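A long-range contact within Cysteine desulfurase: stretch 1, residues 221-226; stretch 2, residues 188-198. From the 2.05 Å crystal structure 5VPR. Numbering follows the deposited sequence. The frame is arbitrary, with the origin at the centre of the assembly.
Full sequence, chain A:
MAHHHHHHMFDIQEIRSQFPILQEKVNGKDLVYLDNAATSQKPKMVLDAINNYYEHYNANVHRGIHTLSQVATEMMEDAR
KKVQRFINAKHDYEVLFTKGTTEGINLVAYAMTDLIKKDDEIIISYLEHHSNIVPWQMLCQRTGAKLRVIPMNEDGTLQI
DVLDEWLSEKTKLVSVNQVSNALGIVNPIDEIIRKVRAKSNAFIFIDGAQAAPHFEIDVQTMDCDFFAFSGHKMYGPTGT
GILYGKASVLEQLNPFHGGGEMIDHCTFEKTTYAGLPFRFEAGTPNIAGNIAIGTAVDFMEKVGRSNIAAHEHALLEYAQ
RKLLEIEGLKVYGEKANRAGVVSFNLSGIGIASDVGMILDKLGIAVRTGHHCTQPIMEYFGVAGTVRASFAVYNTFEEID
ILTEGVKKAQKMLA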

ATOM      1  N   THR A 221     -14.698  11.534   2.006  1.00 48.76           N
ATOM      2  CA  THR A 221     -14.102  12.857   2.160  1.00 53.22           C
ATOM      3  C   THR A 221     -12.931  13.052   1.200  1.00 52.57           C
ATOM      4  O   THR A 221     -12.693  14.171   0.734  1.00 45.99           O
ATOM      5  CB  THR A 221     -13.671  13.092   3.611  1.00 57.53           C
ATOM      6  OG1 THR A 221     -12.804  12.038   4.038  1.00 51.47           O
ATOM      7  CG2 THR A 221     -14.883  13.139   4.523  1.00 58.75           C
ATOM      8  N   MET A 222     -12.216  11.980   0.857  1.00 45.50           N
ATOM      9  CA  MET A 222     -11.119  12.107  -0.100  1.00 41.83           C
ATOM     10  C   MET A 222     -11.623  12.483  -1.491  1.00 38.13           C
ATOM     11  O   MET A 222     -10.901  13.126  -2.261  1.00 42.75           O
ATOM     12  CB  MET A 222     -10.324  10.793  -0.171  1.00 43.72           C
ATOM     13  CG  MET A 222      -9.154  10.819  -1.165  1.00 40.39           C
ATOM     14  SD  MET A 222      -8.297   9.227  -1.333  1.00 41.96           S
ATOM     15  CE  MET A 222      -7.796   8.963   0.363  1.00 41.36           C
ATOM     16  N   ASP A 223     -12.832  12.068  -1.839  1.00 37.54           N
ATOM     17  CA  ASP A 223     -13.413  12.350  -3.148  1.00 41.71           C
ATOM     18  C   ASP A 223     -12.550  11.811  -4.296  1.00 41.07           C
ATOM     19  O   ASP A 223     -12.513  12.381  -5.390  1.00 43.41           O
ATOM     20  CB  ASP A 223     -13.675  13.859  -3.314  1.00 44.13           C
ATOM     21  CG  ASP A 223     -14.506  14.156  -4.532  1.00 51.70           C
ATOM     22  OD1 ASP A 223     -15.450  13.370  -4.786  1.00 49.20           O
ATOM     23  OD2 ASP A 223     -14.197  15.138  -5.239  1.00 56.13           O
ATOM     24  N   CYS A 224     -11.854  10.692  -4.082  1.00 39.52           N
ATOM     25  CA  CYS A 224     -11.251  10.000  -5.211  1.00 34.15           C
ATOM     26  C   CYS A 224     -12.339   9.318  -6.039  1.00 40.04           C
ATOM     27  O   CYS A 224     -13.427   9.007  -5.540  1.00 44.47           O
ATOM     28  CB  CYS A 224     -10.243   8.957  -4.721  1.00 39.22           C
ATOM     29  SG  CYS A 224     -11.016   7.825  -3.534  1.00 40.95           S
ATOM     30  N   ASP A 225     -12.058   9.105  -7.324  1.00 36.42           N
ATOM     31  CA  ASP A 225     -12.956   8.280  -8.129  1.00 40.12           C
ATOM     32  C   ASP A 225     -12.636   6.794  -8.007  1.00 43.83           C
ATOM     33  O   ASP A 225     -13.547   5.959  -8.093  1.00 45.31           O
ATOM     34  CB  ASP A 225     -12.880   8.686  -9.596  1.00 37.55           C
ATOM     35  CG  ASP A 225     -13.446  10.073  -9.837  1.00 40.28           C
ATOM     36  OD1 ASP A 225     -14.583  10.321  -9.399  1.00 41.86           O
ATOM     37  OD2 ASP A 225     -12.746  10.903 -10.441  1.00 42.83           O
ATOM     38  N   PHE A 226     -11.358   6.464  -7.820  1.00 36.44           N
ATOM     39  CA  PHE A 226     -10.889   5.103  -7.591  1.00 37.57           C
ATOM     40  C   PHE A 226      -9.876   5.118  -6.458  1.00 40.59           C
ATOM     41  O   PHE A 226      -9.122   6.080  -6.301  1.00 36.77           O
ATOM     42  CB  PHE A 226     -10.188   4.495  -8.809  1.00 34.56           C
ATOM     43  CG  PHE A 226     -10.975   4.546 -10.057  1.00 36.90           C
ATOM     44  CD1 PHE A 226     -10.780   5.572 -10.968  1.00 36.96           C
ATOM     45  CD2 PHE A 226     -11.904   3.562 -10.344  1.00 41.66           C
ATOM     46  CE1 PHE A 226     -11.503   5.621 -12.140  1.00 37.41           C
ATOM     47  CE2 PHE A 226     -12.635   3.609 -11.516  1.00 43.85           C
ATOM     48  CZ  PHE A 226     -12.436   4.636 -12.412  1.00 42.97           C
TER
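Stretch 2, residues 188-198: PIDEIIRKVRA

A helix laid against a turn often makes contact through residues three or four places apart, and stretch 2 of this cysteine desulfurase is a clear example. Pro188 occupies the N-cap position, and the helix runs from Ile189 through Ala198 and onward. Stretch 1 opens with the last two residues of another helix, Thr221 and Met222, and then leaves it at Asp223, which has positive phi. The register rises together in the two stretches: Asp190 CA lies 6.6 Å from Met222 CA, and Ile193 CA lies 7.3 Å from Cys224 CA.

Ile189 makes the first contact, its CG2 resting 4.2 Å from CG of Met222. Glu191 and Ile192 remain out of reach. One turn after Ile189, Ile193 points toward stretch 1 with an extended chi2 (t), which carries its CD1 to 3.8 Å from Met222 CG and 3.1 Å from Met222 O. Lys195 is again out of reach. Another turn on from Ile193, apolar packing gives way to charge. Arg197 uses all three guanidinium nitrogens: NE donates a hydrogen bond to Asp223 OD2 at 3.0 Å, NH1 donates one to Asp225 OD2 at 3.0 Å, and NH2 donates to both Asp223 O at 2.8 Å and Asp225 OD1 at 3.1 Å. Two salt bridges and a backbone carbonyl thus tie the helix to the loop.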

ATOM      1  N   PRO A 188       0.539  15.159  -1.326  1.00 42.02           N
ATOM      2  CA  PRO A 188      -0.588  16.010  -0.909  1.00 42.19           C
ATOM      3  C   PRO A 188      -1.843  15.734  -1.734  1.00 45.30           C
ATOM      4  O   PRO A 188      -2.269  16.524  -2.607  1.00 42.32           O
ATOM      5  CB  PRO A 188      -0.023  17.417  -1.117  1.00 46.09           C
ATOM      6  CG  PRO A 188       0.890  17.257  -2.283  1.00 44.89           C
ATOM      7  CD  PRO A 188       1.556  15.924  -2.069  1.00 50.00           C
ATOM      8  N   ILE A 189      -2.466  14.591  -1.431  1.00 39.87           N
ATOM      9  CA  ILE A 189      -3.602  14.090  -2.221  1.00 39.55           C
ATOM     10  C   ILE A 189      -4.777  15.066  -2.212  1.00 39.69           C
ATOM     11  O   ILE A 189      -5.453  15.252  -3.238  1.00 37.36           O
ATOM     12  CB  ILE A 189      -4.023  12.706  -1.704  1.00 37.04           C
ATOM     13  CG1 ILE A 189      -2.947  11.682  -2.040  1.00 46.57           C
ATOM     14  CG2 ILE A 189      -5.333  12.263  -2.331  1.00 53.71           C
ATOM     15  CD1 ILE A 189      -2.590  11.667  -3.489  1.00 45.33           C
ATOM     16  N   ASP A 190      -5.072  15.682  -1.059  1.00 44.31           N
ATOM     17  CA  ASP A 190      -6.263  16.536  -0.986  1.00 42.60           C
ATOM     18  C   ASP A 190      -6.090  17.797  -1.822  1.00 49.44           C
ATOM     19  O   ASP A 190      -7.036  18.259  -2.476  1.00 41.36           O
ATOM     20  CB  ASP A 190      -6.577  16.905   0.462  1.00 55.96           C
ATOM     21  CG  ASP A 190      -7.105  15.728   1.259  1.00 75.51           C
ATOM     22  OD1 ASP A 190      -7.460  14.697   0.640  1.00 82.45           O
ATOM     23  OD2 ASP A 190      -7.163  15.832   2.504  1.00 85.71           O
ATOM     24  N   GLU A 191      -4.889  18.367  -1.808  1.00 41.74           N
ATOM     25  CA  GLU A 191      -4.598  19.517  -2.654  1.00 49.55           C
ATOM     26  C   GLU A 191      -4.627  19.137  -4.131  1.00 41.80           C
ATOM     27  O   GLU A 191      -5.148  19.889  -4.962  1.00 42.51           O
ATOM     28  CB  GLU A 191      -3.235  20.083  -2.273  1.00 47.87           C
ATOM     29  CG  GLU A 191      -2.904  21.404  -2.904  1.00 57.17           C
ATOM     30  CD  GLU A 191      -1.517  21.841  -2.521  1.00 58.44           C
ATOM     31  OE1 GLU A 191      -0.931  22.692  -3.226  1.00 69.99           O
ATOM     32  OE2 GLU A 191      -1.010  21.298  -1.514  1.00 55.70           O
ATOM     33  N   ILE A 192      -4.077  17.966  -4.473  1.00 40.31           N
ATOM     34  CA  ILE A 192      -4.077  17.511  -5.865  1.00 39.56           C
ATOM     35  C   ILE A 192      -5.506  17.330  -6.375  1.00 46.35           C
ATOM     36  O   ILE A 192      -5.866  17.816  -7.452  1.00 44.60           O
ATOM     37  CB  ILE A 192      -3.270  16.204  -6.005  1.00 38.27           C
ATOM     38  CG1 ILE A 192      -1.785  16.441  -5.717  1.00 45.82           C
ATOM     39  CG2 ILE A 192      -3.485  15.576  -7.390  1.00 41.30           C
ATOM     40  CD1 ILE A 192      -0.959  15.132  -5.654  1.00 38.99           C
ATOM     41  N   ILE A 193      -6.340  16.619  -5.606  1.00 38.45           N
ATOM     42  CA  ILE A 193      -7.721  16.368  -6.011  1.00 38.38           C
ATOM     43  C   ILE A 193      -8.482  17.679  -6.168  1.00 40.03           C
ATOM     44  O   ILE A 193      -9.204  17.879  -7.149  1.00 43.88           O
ATOM     45  CB  ILE A 193      -8.404  15.429  -5.004  1.00 37.63           C
ATOM     46  CG1 ILE A 193      -7.838  14.010  -5.146  1.00 41.14           C
ATOM     47  CG2 ILE A 193      -9.907  15.386  -5.238  1.00 38.80           C
ATOM     48  CD1 ILE A 193      -8.387  13.053  -4.127  1.00 38.57           C
ATOM     49  N   ARG A 194      -8.310  18.603  -5.218  1.00 41.19           N
ATOM     50  CA  ARG A 194      -8.932  19.916  -5.343  1.00 43.02           C
ATOM     51  C   ARG A 194      -8.531  20.587  -6.653  1.00 46.55           C
ATOM     52  O   ARG A 194      -9.383  21.126  -7.369  1.00 52.02           O
ATOM     53  CB  ARG A 194      -8.553  20.791  -4.143  1.00 44.91           C
ATOM     54  CG  ARG A 194      -9.708  21.578  -3.577  1.00 57.91           C
ATOM     55  CD  ARG A 194      -9.278  22.488  -2.420  1.00 67.54           C
ATOM     56  NE  ARG A 194      -8.430  21.778  -1.466  1.00 76.90           N
ATOM     57  CZ  ARG A 194      -7.151  22.064  -1.256  1.00 67.52           C
ATOM     58  NH1 ARG A 194      -6.586  23.064  -1.923  1.00 63.68           N
ATOM     59  NH2 ARG A 194      -6.444  21.362  -0.374  1.00 61.83           N
ATOM     60  N   LYS A 195      -7.233  20.566  -6.986  1.00 43.19           N
ATOM     61  CA  LYS A 195      -6.796  21.138  -8.258  1.00 46.51           C
ATOM     62  C   LYS A 195      -7.417  20.414  -9.444  1.00 45.07           C
ATOM     63  O   LYS A 195      -7.868  21.057 -10.402  1.00 46.21           O
ATOM     64  CB  LYS A 195      -5.276  21.105  -8.387  1.00 46.76           C
ATOM     65  CG  LYS A 195      -4.497  22.049  -7.489  1.00 55.45           C
ATOM     66  CD  LYS A 195      -3.003  21.676  -7.538  1.00 57.30           C
ATOM     67  CE  LYS A 195      -2.125  22.651  -6.747  1.00 57.83           C
ATOM     68  NZ  LYS A 195      -2.399  24.065  -7.128  1.00 61.90           N
ATOM     69  N   VAL A 196      -7.447  19.076  -9.407  1.00 41.66           N
ATOM     70  CA  VAL A 196      -7.967  18.319 -10.542  1.00 44.49           C
ATOM     71  C   VAL A 196      -9.469  18.565 -10.732  1.00 44.49           C
ATOM     72  O   VAL A 196      -9.947  18.676 -11.862  1.00 42.97           O
ATOM     73  CB  VAL A 196      -7.651  16.817 -10.377  1.00 39.68           C
ATOM     74  CG1 VAL A 196      -8.294  16.014 -11.511  1.00 40.32           C
ATOM     75  CG2 VAL A 196      -6.147  16.571 -10.339  1.00 39.25           C
ATOM     76  N   ARG A 197     -10.237  18.646  -9.632  1.00 42.19           N
ATOM     77  CA  ARG A 197     -11.666  18.922  -9.740  1.00 43.34           C
ATOM     78  C   ARG A 197     -11.926  20.327 -10.267  1.00 52.88           C
ATOM     79  O   ARG A 197     -12.878  20.540 -11.023  1.00 48.73           O
ATOM     80  CB  ARG A 197     -12.358  18.760  -8.389  1.00 48.12           C
ATOM     81  CG  ARG A 197     -12.322  17.375  -7.810  1.00 48.61           C
ATOM     82  CD  ARG A 197     -12.925  16.361  -8.738  1.00 53.36           C
ATOM     83  NE  ARG A 197     -13.187  15.117  -8.027  1.00 55.61           N
ATOM     84  CZ  ARG A 197     -13.346  13.939  -8.621  1.00 55.33           C
ATOM     85  NH1 ARG A 197     -13.252  13.841  -9.940  1.00 55.02           N
ATOM     86  NH2 ARG A 197     -13.582  12.856  -7.894  1.00 49.67           N
ATOM     87  N   ALA A 198     -11.095  21.300  -9.870  1.00 45.76           N
ATOM     88  CA  ALA A 198     -11.362  22.689 -10.223  1.00 54.51           C
ATOM     89  C   ALA A 198     -11.043  22.978 -11.684  1.00 48.32           C
ATOM     90  O   ALA A 198     -11.675  23.842 -12.289  1.00 53.30           O
ATOM     91  CB  ALA A 198     -10.557  23.622  -9.313  1.00 57.01           C
TER